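Local coordinates for protein CalS13 (Micromonospora echinospora, PDB 4ZAS) that is a sugar aminotransferase that probably uses pyridoxal phosphate to pass an amino group to a dTDP-linked keto sugar, at residues L164-D169 and E316-R321; F301-L306 and W326-K331. All coordinates share one frame; numbering follows the deposited sequence.

Contact 1 of 2, residues L164-D169 and E316-R321; sequences LGYPVD and ERADDR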
ATOM      1  N   LEU A 164      -0.281  18.673 -13.622  1.00 44.01           N
ATOM      2  CA  LEU A 164       0.941  18.718 -14.436  1.00 37.51           C
ATOM      3  C   LEU A 164       2.097  19.439 -13.758  1.00 38.98           C
ATOM      4  O   LEU A 164       3.120  19.690 -14.382  1.00 43.66           O
ATOM      5  CB  LEU A 164       0.644  19.367 -15.782  1.00 34.10           C
ATOM      6  CG  LEU A 164      -0.501  18.646 -16.485  1.00 35.12           C
ATOM      7  CD1 LEU A 164      -0.871  19.362 -17.751  1.00 32.49           C
ATOM      8  CD2 LEU A 164      -0.123  17.186 -16.763  1.00 30.56           C
ATOM      9  N   GLY A 165       1.951  19.742 -12.475  1.00 38.90           N
ATOM     10  CA  GLY A 165       2.974  20.488 -11.760  1.00 31.27           C
ATOM     11  C   GLY A 165       2.838  21.996 -11.897  1.00 36.67           C
ATOM     12  O   GLY A 165       3.780  22.745 -11.603  1.00 37.55           O
ATOM     13  N   TYR A 166       1.675  22.455 -12.354  1.00 36.60           N
ATOM     14  CA  TYR A 166       1.388  23.884 -12.365  1.00 44.11           C
ATOM     15  C   TYR A 166       0.722  24.233 -11.045  1.00 42.56           C
ATOM     16  O   TYR A 166      -0.369  23.758 -10.750  1.00 45.93           O
ATOM     17  CB  TYR A 166       0.500  24.309 -13.567  1.00 40.77           C
ATOM     18  CG  TYR A 166       0.268  25.805 -13.622  1.00 33.97           C
ATOM     19  CD1 TYR A 166       1.141  26.650 -14.310  1.00 35.66           C
ATOM     20  CD2 TYR A 166      -0.801  26.386 -12.952  1.00 31.47           C
ATOM     21  CE1 TYR A 166       0.937  28.039 -14.351  1.00 41.98           C
ATOM     22  CE2 TYR A 166      -1.013  27.772 -12.989  1.00 43.36           C
ATOM     23  CZ  TYR A 166      -0.141  28.593 -13.687  1.00 47.97           C
ATOM     24  OH  TYR A 166      -0.355  29.958 -13.707  1.00 51.64           O
ATOM     25  N   PRO A 167       1.392  25.044 -10.240  1.00 29.30           N
ATOM     26  CA  PRO A 167       0.906  25.355  -8.890  1.00 37.59           C
ATOM     27  C   PRO A 167      -0.432  26.083  -8.805  1.00 41.89           C
ATOM     28  O   PRO A 167      -0.636  27.125  -9.424  1.00 42.99           O
ATOM     29  CB  PRO A 167       2.010  26.245  -8.319  1.00 32.32           C
ATOM     30  CG  PRO A 167       3.244  25.850  -9.092  1.00 39.37           C
ATOM     31  CD  PRO A 167       2.747  25.565 -10.487  1.00 38.81           C
ATOM     32  N   VAL A 168      -1.330  25.531  -8.000  1.00 41.04           N
ATOM     33  CA  VAL A 168      -2.520  26.248  -7.552  1.00 41.42           C
ATOM     34  C   VAL A 168      -2.115  27.572  -6.889  1.00 42.59           C
ATOM     35  O   VAL A 168      -1.045  27.663  -6.280  1.00 38.76           O
ATOM     36  CB  VAL A 168      -3.316  25.362  -6.589  1.00 39.54           C
ATOM     37  CG1 VAL A 168      -4.465  26.128  -5.944  1.00 38.44           C
ATOM     38  CG2 VAL A 168      -3.814  24.122  -7.333  1.00 40.80           C
ATOM     39  N   ASP A 169      -2.929  28.613  -7.031  1.00 45.85           N
ATOM     40  CA  ASP A 169      -2.656  29.853  -6.308  1.00 42.88           C
ATOM     41  C   ASP A 169      -2.895  29.632  -4.824  1.00 40.90           C
ATOM     42  O   ASP A 169      -4.008  29.809  -4.351  1.00 42.43           O
ATOM     43  CB  ASP A 169      -3.545  30.996  -6.788  1.00 46.67           C
ATOM     44  CG  ASP A 169      -3.082  32.337  -6.266  1.00 55.79           C
ATOM     45  OD1 ASP A 169      -3.181  32.573  -5.044  1.00 58.78           O
ATOM     46  OD2 ASP A 169      -2.629  33.164  -7.085  1.00 61.61           O
ATOM     47  N   GLU A 316      -2.866  29.059 -18.764  1.00 52.52           N
ATOM     48  CA  GLU A 316      -2.384  30.255 -18.064  1.00 56.67           C
ATOM     49  C   GLU A 316      -0.928  30.121 -17.563  1.00 55.38           C
ATOM     50  O   GLU A 316      -0.493  29.029 -17.201  1.00 57.47           O
ATOM     51  CB  GLU A 316      -3.328  30.540 -16.888  1.00 58.38           C
ATOM     52  CG  GLU A 316      -2.890  31.631 -15.941  1.00 63.83           C
ATOM     53  CD  GLU A 316      -3.679  31.616 -14.647  1.00 65.52           C
ATOM     54  OE1 GLU A 316      -3.109  31.251 -13.588  1.00 56.32           O
ATOM     55  OE2 GLU A 316      -4.865  32.016 -14.692  1.00 74.44           O
ATOM     56  N   ARG A 317      -0.179  31.223 -17.558  1.00 51.52           N
ATOM     57  CA  ARG A 317       1.186  31.226 -17.013  1.00 50.51           C
ATOM     58  C   ARG A 317       1.421  32.441 -16.131  1.00 48.01           C
ATOM     59  O   ARG A 317       1.479  33.552 -16.614  1.00 64.87           O
ATOM     60  CB  ARG A 317       2.255  31.214 -18.116  1.00 41.78           C
ATOM     61  CG  ARG A 317       2.209  30.063 -19.094  1.00 38.29           C
ATOM     62  CD  ARG A 317       2.966  28.865 -18.590  1.00 47.14           C
ATOM     63  NE  ARG A 317       3.056  27.833 -19.617  1.00 49.48           N
ATOM     64  CZ  ARG A 317       2.097  26.950 -19.877  1.00 49.77           C
ATOM     65  NH1 ARG A 317       0.952  26.989 -19.213  1.00 46.50           N
ATOM     66  NH2 ARG A 317       2.270  26.049 -20.832  1.00 49.35           N
ATOM     67  N   ALA A 318       1.613  32.220 -14.844  1.00 46.92           N
ATOM     68  CA  ALA A 318       1.865  33.314 -13.931  1.00 40.61           C
ATOM     69  C   ALA A 318       3.356  33.463 -13.654  1.00 45.03           C
ATOM     70  O   ALA A 318       4.087  32.476 -13.589  1.00 48.39           O
ATOM     71  CB  ALA A 318       1.104  33.086 -12.642  1.00 45.70           C
ATOM     72  N   ASP A 319       3.780  34.702 -13.421  1.00 49.19           N
ATOM     73  CA  ASP A 319       5.184  35.038 -13.198  1.00 51.24           C
ATOM     74  C   ASP A 319       5.661  34.580 -11.833  1.00 49.26           C
ATOM     75  O   ASP A 319       6.862  34.404 -11.606  1.00 47.00           O
ATOM     76  CB  ASP A 319       5.380  36.550 -13.275  1.00 58.81           C
ATOM     77  CG  ASP A 319       5.138  37.098 -14.654  1.00 76.13           C
ATOM     78  OD1 ASP A 319       5.412  36.383 -15.641  1.00 85.30           O
ATOM     79  OD2 ASP A 319       4.670  38.252 -14.750  1.00 80.93           O
ATOM     80  N   ASP A 320       4.712  34.386 -10.924  1.00 42.56           N
ATOM     81  CA  ASP A 320       5.051  34.210  -9.524  1.00 41.56           C
ATOM     82  C   ASP A 320       5.136  32.735  -9.161  1.00 43.04           C
ATOM     83  O   ASP A 320       5.003  32.370  -7.992  1.00 48.38           O
ATOM     84  CB  ASP A 320       4.025  34.927  -8.646  1.00 38.37           C
ATOM     85  CG  ASP A 320       2.643  34.270  -8.692  1.00 60.89           C
ATOM     86  OD1 ASP A 320       2.381  33.397  -9.567  1.00 53.12           O
ATOM     87  OD2 ASP A 320       1.802  34.653  -7.851  1.00 59.17           O
ATOM     88  N   ARG A 321       5.318  31.887 -10.163  1.00 43.86           N
ATOM     89  CA  ARG A 321       5.481  30.456  -9.908  1.00 46.00           C
ATOM     90  C   ARG A 321       6.248  29.827 -11.046  1.00 47.22           C
ATOM     91  O   ARG A 321       6.269  30.347 -12.142  1.00 52.67           O
ATOM     92  CB  ARG A 321       4.133  29.749  -9.730  1.00 41.16           C
ATOM     93  CG  ARG A 321       3.331  29.567 -10.999  1.00 42.06           C
ATOM     94  CD  ARG A 321       1.861  29.418 -10.677  1.00 39.97           C
ATOM     95  NE  ARG A 321       1.361  30.673 -10.132  1.00 49.10           N
ATOM     96  CZ  ARG A 321       0.091  30.902  -9.823  1.00 50.10           C
ATOM     97  NH1 ARG A 321      -0.797  29.945 -10.004  1.00 43.02           N
ATOM     98  NH2 ARG A 321      -0.291  32.091  -9.347  1.00 48.75           N
TER

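Contact 2 of 2, residues F301-L306 and W326-K331; sequences FYDKEL and WMYPLK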
ATOM      1  N   PHE A 301       9.946  26.364 -24.841  1.00 52.14           N
ATOM      2  CA  PHE A 301      10.021  26.247 -26.288  1.00 54.14           C
ATOM      3  C   PHE A 301       8.620  26.174 -26.905  1.00 56.49           C
ATOM      4  O   PHE A 301       8.303  26.918 -27.835  1.00 65.64           O
ATOM      5  CB  PHE A 301      10.848  25.018 -26.674  1.00 48.98           C
ATOM      6  CG  PHE A 301      10.989  24.829 -28.139  1.00 48.66           C
ATOM      7  CD1 PHE A 301      11.901  25.575 -28.856  1.00 52.55           C
ATOM      8  CD2 PHE A 301      10.201  23.915 -28.808  1.00 51.85           C
ATOM      9  CE1 PHE A 301      12.038  25.407 -30.211  1.00 48.04           C
ATOM     10  CE2 PHE A 301      10.332  23.740 -30.181  1.00 50.06           C
ATOM     11  CZ  PHE A 301      11.253  24.484 -30.874  1.00 47.83           C
ATOM     12  N   TYR A 302       7.781  25.302 -26.361  1.00 49.13           N
ATOM     13  CA  TYR A 302       6.397  25.159 -26.811  1.00 53.28           C
ATOM     14  C   TYR A 302       5.606  26.463 -26.614  1.00 61.27           C
ATOM     15  O   TYR A 302       4.909  26.905 -27.528  1.00 68.69           O
ATOM     16  CB  TYR A 302       5.690  24.016 -26.055  1.00 52.60           C
ATOM     17  CG  TYR A 302       6.099  22.596 -26.443  1.00 51.28           C
ATOM     18  CD1 TYR A 302       6.661  22.320 -27.688  1.00 51.44           C
ATOM     19  CD2 TYR A 302       5.937  21.543 -25.551  1.00 47.99           C
ATOM     20  CE1 TYR A 302       7.037  21.030 -28.037  1.00 44.02           C
ATOM     21  CE2 TYR A 302       6.308  20.250 -25.891  1.00 49.09           C
ATOM     22  CZ  TYR A 302       6.858  20.001 -27.138  1.00 51.62           C
ATOM     23  OH  TYR A 302       7.234  18.716 -27.480  1.00 56.79           O
ATOM     24  N   ASP A 303       5.737  27.080 -25.437  1.00 55.23           N
ATOM     25  CA  ASP A 303       5.007  28.303 -25.116  1.00 53.46           C
ATOM     26  C   ASP A 303       5.208  29.354 -26.207  1.00 57.99           C
ATOM     27  O   ASP A 303       4.268  30.039 -26.610  1.00 65.73           O
ATOM     28  CB  ASP A 303       5.460  28.872 -23.766  1.00 59.58           C
ATOM     29  CG  ASP A 303       4.998  28.045 -22.580  1.00 59.04           C
ATOM     30  OD1 ASP A 303       4.046  27.257 -22.719  1.00 63.45           O
ATOM     31  OD2 ASP A 303       5.580  28.206 -21.486  1.00 57.70           O
ATOM     32  N   LYS A 304       6.440  29.446 -26.699  1.00 54.74           N
ATOM     33  CA  LYS A 304       6.798  30.376 -27.759  1.00 47.53           C
ATOM     34  C   LYS A 304       6.258  29.873 -29.093  1.00 48.51           C
ATOM     35  O   LYS A 304       5.516  30.569 -29.772  1.00 52.00           O
ATOM     36  CB  LYS A 304       8.322  30.526 -27.813  1.00 54.92           C
ATOM     37  CG  LYS A 304       8.894  31.444 -28.894  1.00 61.06           C
ATOM     38  CD  LYS A 304       8.996  32.906 -28.437  1.00 61.29           C
ATOM     39  CE  LYS A 304       9.909  33.707 -29.351  1.00 61.64           C
ATOM     40  NZ  LYS A 304       9.472  33.556 -30.771  1.00 64.19           N
ATOM     41  N   GLU A 305       6.567  28.620 -29.414  1.00 51.96           N
ATOM     42  CA  GLU A 305       6.321  28.053 -30.739  1.00 50.48           C
ATOM     43  C   GLU A 305       4.867  27.649 -30.999  1.00 50.88           C
ATOM     44  O   GLU A 305       4.440  27.603 -32.149  1.00 55.33           O
ATOM     45  CB  GLU A 305       7.210  26.824 -30.946  1.00 54.17           C
ATOM     46  CG  GLU A 305       8.702  27.060 -30.822  1.00 60.16           C
ATOM     47  CD  GLU A 305       9.312  27.693 -32.032  1.00 74.60           C
ATOM     48  OE1 GLU A 305       8.756  27.518 -33.138  1.00 82.20           O
ATOM     49  OE2 GLU A 305      10.359  28.360 -31.876  1.00 83.08           O
ATOM     50  N   LEU A 306       4.112  27.328 -29.954  1.00 53.12           N
ATOM     51  CA  LEU A 306       2.723  26.923 -30.154  1.00 56.17           C
ATOM     52  C   LEU A 306       1.750  28.081 -30.013  1.00 59.11           C
ATOM     53  O   LEU A 306       0.537  27.896 -30.122  1.00 67.61           O
ATOM     54  CB  LEU A 306       2.332  25.813 -29.176  1.00 44.92           C
ATOM     55  CG  LEU A 306       3.065  24.515 -29.454  1.00 53.66           C
ATOM     56  CD1 LEU A 306       2.655  23.414 -28.495  1.00 58.97           C
ATOM     57  CD2 LEU A 306       2.751  24.114 -30.879  1.00 51.34           C
ATOM     58  N   TRP A 326       5.247  18.337 -16.102  1.00 43.83           N
ATOM     59  CA  TRP A 326       5.399  16.884 -16.192  1.00 41.38           C
ATOM     60  C   TRP A 326       4.958  16.385 -17.562  1.00 45.68           C
ATOM     61  O   TRP A 326       5.544  15.450 -18.129  1.00 45.70           O
ATOM     62  CB  TRP A 326       4.587  16.190 -15.100  1.00 34.17           C
ATOM     63  CG  TRP A 326       4.819  14.719 -15.045  1.00 39.90           C
ATOM     64  CD1 TRP A 326       6.027  14.081 -14.971  1.00 41.25           C
ATOM     65  CD2 TRP A 326       3.822  13.693 -15.051  1.00 38.10           C
ATOM     66  NE1 TRP A 326       5.839  12.723 -14.921  1.00 43.44           N
ATOM     67  CE2 TRP A 326       4.493  12.458 -14.967  1.00 40.88           C
ATOM     68  CE3 TRP A 326       2.430  13.697 -15.108  1.00 40.06           C
ATOM     69  CZ2 TRP A 326       3.818  11.242 -14.951  1.00 39.82           C
ATOM     70  CZ3 TRP A 326       1.757  12.477 -15.086  1.00 43.01           C
ATOM     71  CH2 TRP A 326       2.452  11.276 -15.011  1.00 41.95           C
ATOM     72  N   MET A 327       3.862  16.977 -18.034  1.00 45.26           N
ATOM     73  CA  MET A 327       3.406  16.857 -19.407  1.00 45.41           C
ATOM     74  C   MET A 327       3.055  18.267 -19.863  1.00 44.60           C
ATOM     75  O   MET A 327       2.954  19.158 -19.044  1.00 43.36           O
ATOM     76  CB  MET A 327       2.209  15.909 -19.508  1.00 40.51           C
ATOM     77  CG  MET A 327       2.565  14.470 -19.209  1.00 42.30           C
ATOM     78  SD  MET A 327       1.165  13.332 -19.230  1.00 48.91           S
ATOM     79  CE  MET A 327       0.236  13.933 -17.849  1.00 55.94           C
ATOM     80  N   TYR A 328       2.898  18.488 -21.161  1.00 47.20           N
ATOM     81  CA  TYR A 328       2.514  19.811 -21.644  1.00 43.12           C
ATOM     82  C   TYR A 328       1.041  19.801 -22.083  1.00 45.59           C
ATOM     83  O   TYR A 328       0.657  19.005 -22.947  1.00 43.48           O
ATOM     84  CB  TYR A 328       3.417  20.252 -22.801  1.00 47.77           C
ATOM     85  CG  TYR A 328       3.232  21.699 -23.189  1.00 42.11           C
ATOM     86  CD1 TYR A 328       2.259  22.073 -24.095  1.00 43.06           C
ATOM     87  CD2 TYR A 328       4.018  22.689 -22.627  1.00 39.08           C
ATOM     88  CE1 TYR A 328       2.078  23.389 -24.442  1.00 46.99           C
ATOM     89  CE2 TYR A 328       3.842  24.011 -22.961  1.00 50.27           C
ATOM     90  CZ  TYR A 328       2.874  24.362 -23.872  1.00 52.34           C
ATOM     91  OH  TYR A 328       2.716  25.688 -24.217  1.00 50.30           O
ATOM     92  N   PRO A 329       0.214  20.670 -21.472  1.00 42.43           N
ATOM     93  CA  PRO A 329      -1.226  20.792 -21.721  1.00 38.30           C
ATOM     94  C   PRO A 329      -1.576  21.692 -22.917  1.00 50.00           C
ATOM     95  O   PRO A 329      -0.900  22.701 -23.141  1.00 54.52           O
ATOM     96  CB  PRO A 329      -1.742  21.426 -20.432  1.00 37.83           C
ATOM     97  CG  PRO A 329      -0.635  22.275 -19.997  1.00 41.41           C
ATOM     98  CD  PRO A 329       0.641  21.565 -20.386  1.00 46.44           C
ATOM     99  N   LEU A 330      -2.608  21.304 -23.673  1.00 45.43           N
ATOM    100  CA  LEU A 330      -3.222  22.142 -24.691  1.00 44.50           C
ATOM    101  C   LEU A 330      -4.739  21.965 -24.622  1.00 50.08           C
ATOM    102  O   LEU A 330      -5.219  20.918 -24.194  1.00 44.62           O
ATOM    103  CB  LEU A 330      -2.736  21.776 -26.093  1.00 47.17           C
ATOM    104  CG  LEU A 330      -1.290  22.075 -26.467  1.00 49.22           C
ATOM    105  CD1 LEU A 330      -1.036  21.649 -27.917  1.00 45.27           C
ATOM    106  CD2 LEU A 330      -0.966  23.549 -26.233  1.00 53.85           C
ATOM    107  N   LYS A 331      -5.499  22.978 -25.022  1.00 52.25           N
ATOM    108  CA  LYS A 331      -6.920  22.754 -25.262  1.00 50.99           C
ATOM    109  C   LYS A 331      -7.193  22.916 -26.757  1.00 53.02           C
ATOM    110  O   LYS A 331      -6.997  23.998 -27.313  1.00 64.19           O
ATOM    111  CB  LYS A 331      -7.775  23.694 -24.423  1.00 47.59           C
ATOM    112  CG  LYS A 331      -7.576  23.493 -22.938  1.00 41.51           C
ATOM    113  CD  LYS A 331      -8.252  24.573 -22.147  1.00 45.13           C
ATOM    114  CE  LYS A 331      -7.471  25.881 -22.249  1.00 50.43           C
ATOM    115  NZ  LYS A 331      -8.205  27.025 -21.635  1.00 54.94           N
TER

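Contact 1 of 2, residues L164-D169 and E316-R321
Tyr166 and Arg321 meet where the loop leaving strand 155-161 of the large seven-stranded sheet touches the linker from strand 312-313 to strand 321-322, in an enzyme of the DegT/DnrJ/EryC1 aminotransferase family. Arg321 CD lies over one face of the phenol, 4.1 Å from the ring centroid, a CH-pi contact. The bend at chi3 (67°) brings the guanidinium to the carbonyl of Pro167, where NH1 makes a weak bond of 2.9 Å to Pro167 O. The Pro167 ring lies beside the aliphatic part of the arginine, running in the opposite direction. Tyr166 OH donates to Glu316 OE1 on its anti lone pair, 3.0 Å away, and weakly accepts from Ala318 N near the ring plane. At the guanidinium edge, Arg321 NH2 forms a long salt bridge of 3.4 Å to Asp169 OD2. Asp320, in the type I turn Ala318-Arg321, holds the guanidinium side-on, and its OD2 has a second basic partner in Arg203. Replacing Arg321 with a leucine would probably leave Asp169 OD2 and Asp320 OD1 without their shared cation and Pro167 O without its donor. Asp169 is the N-cap of helix 170-180, its OD1 accepting from Arg172 N. Both Arg321 NE and NH2 converge on the single atom Asp320 OD1, each at 3.0 Å and nearly in the guanidinium plane.

Contact 2 of 2, residues F301-L306 and W326-K331
Tyr302 and Tyr328 form the tight part of this contact, an edge-to-face pair with centroids 5.0 Å apart and planes at 72°. The edge of Tyr302 is turned to the face of Tyr328, its CD2 standing 3.6 Å from Tyr328 CG. Over the same ring, nearer the hydroxyl end, sits the methylene of Tyr302: CB is 3.8 Å from the Tyr328 centroid, a CH-pi contact. Tyr328 CG is anti to the backbone N (chi1 -170°), which sends the phenol out from the strand to the helix. There its OH donates to Asp303 OD1 in a short bond of 2.5 Å, on the carboxylate's anti lone pair, the oxygen lying near the plane of the phenol. Here the last turn of the long helix 275-305 packs on the central strand, 328-332, of a three-stranded antiparallel sheet, with helix 390-401 also packed against Tyr302. Ile382 of the neighbouring strand 379-382 touches both tyrosines, and the Tyr302 hydroxyl is bonded to Pro383 O. Beyond Tyr328 the packing is looser: Leu306 CD1 approaches Tyr328 CE1, and the Leu306 and Leu330 side chains cross at about a right angle, with 4.1 Å between their CD1 atoms. On the side nearer solvent lies Asp303, partly exposed, whose OD1 has a second, cationic partner in Arg317; that cation may help keep the carboxylate ionised.

Overall arrangement
The centres of contact 1 and contact 2 lie about 14 Å apart, and their segments alternate along the chain. Arg317 of contact 1 joins them: its NH2 forms a salt bridge of 2.9 Å to Asp303 OD1 and packs on Tyr328, whose hydroxyl shares that carboxylate oxygen. Elsewhere Leu164 O is probably hydrogen-bonded to Trp326 N, at 3.1 Å, and Leu164 CD2 touches Met327 CE. Both contacts are structural packing away from the annotated sites. Trp326 nevertheless reaches toward the sugar-nucleotide pocket, its NE1 bonded to the carbonyl of Ile221, a pocket residue directly before Lys222, the lysine predicted to carry pyridoxal phosphate.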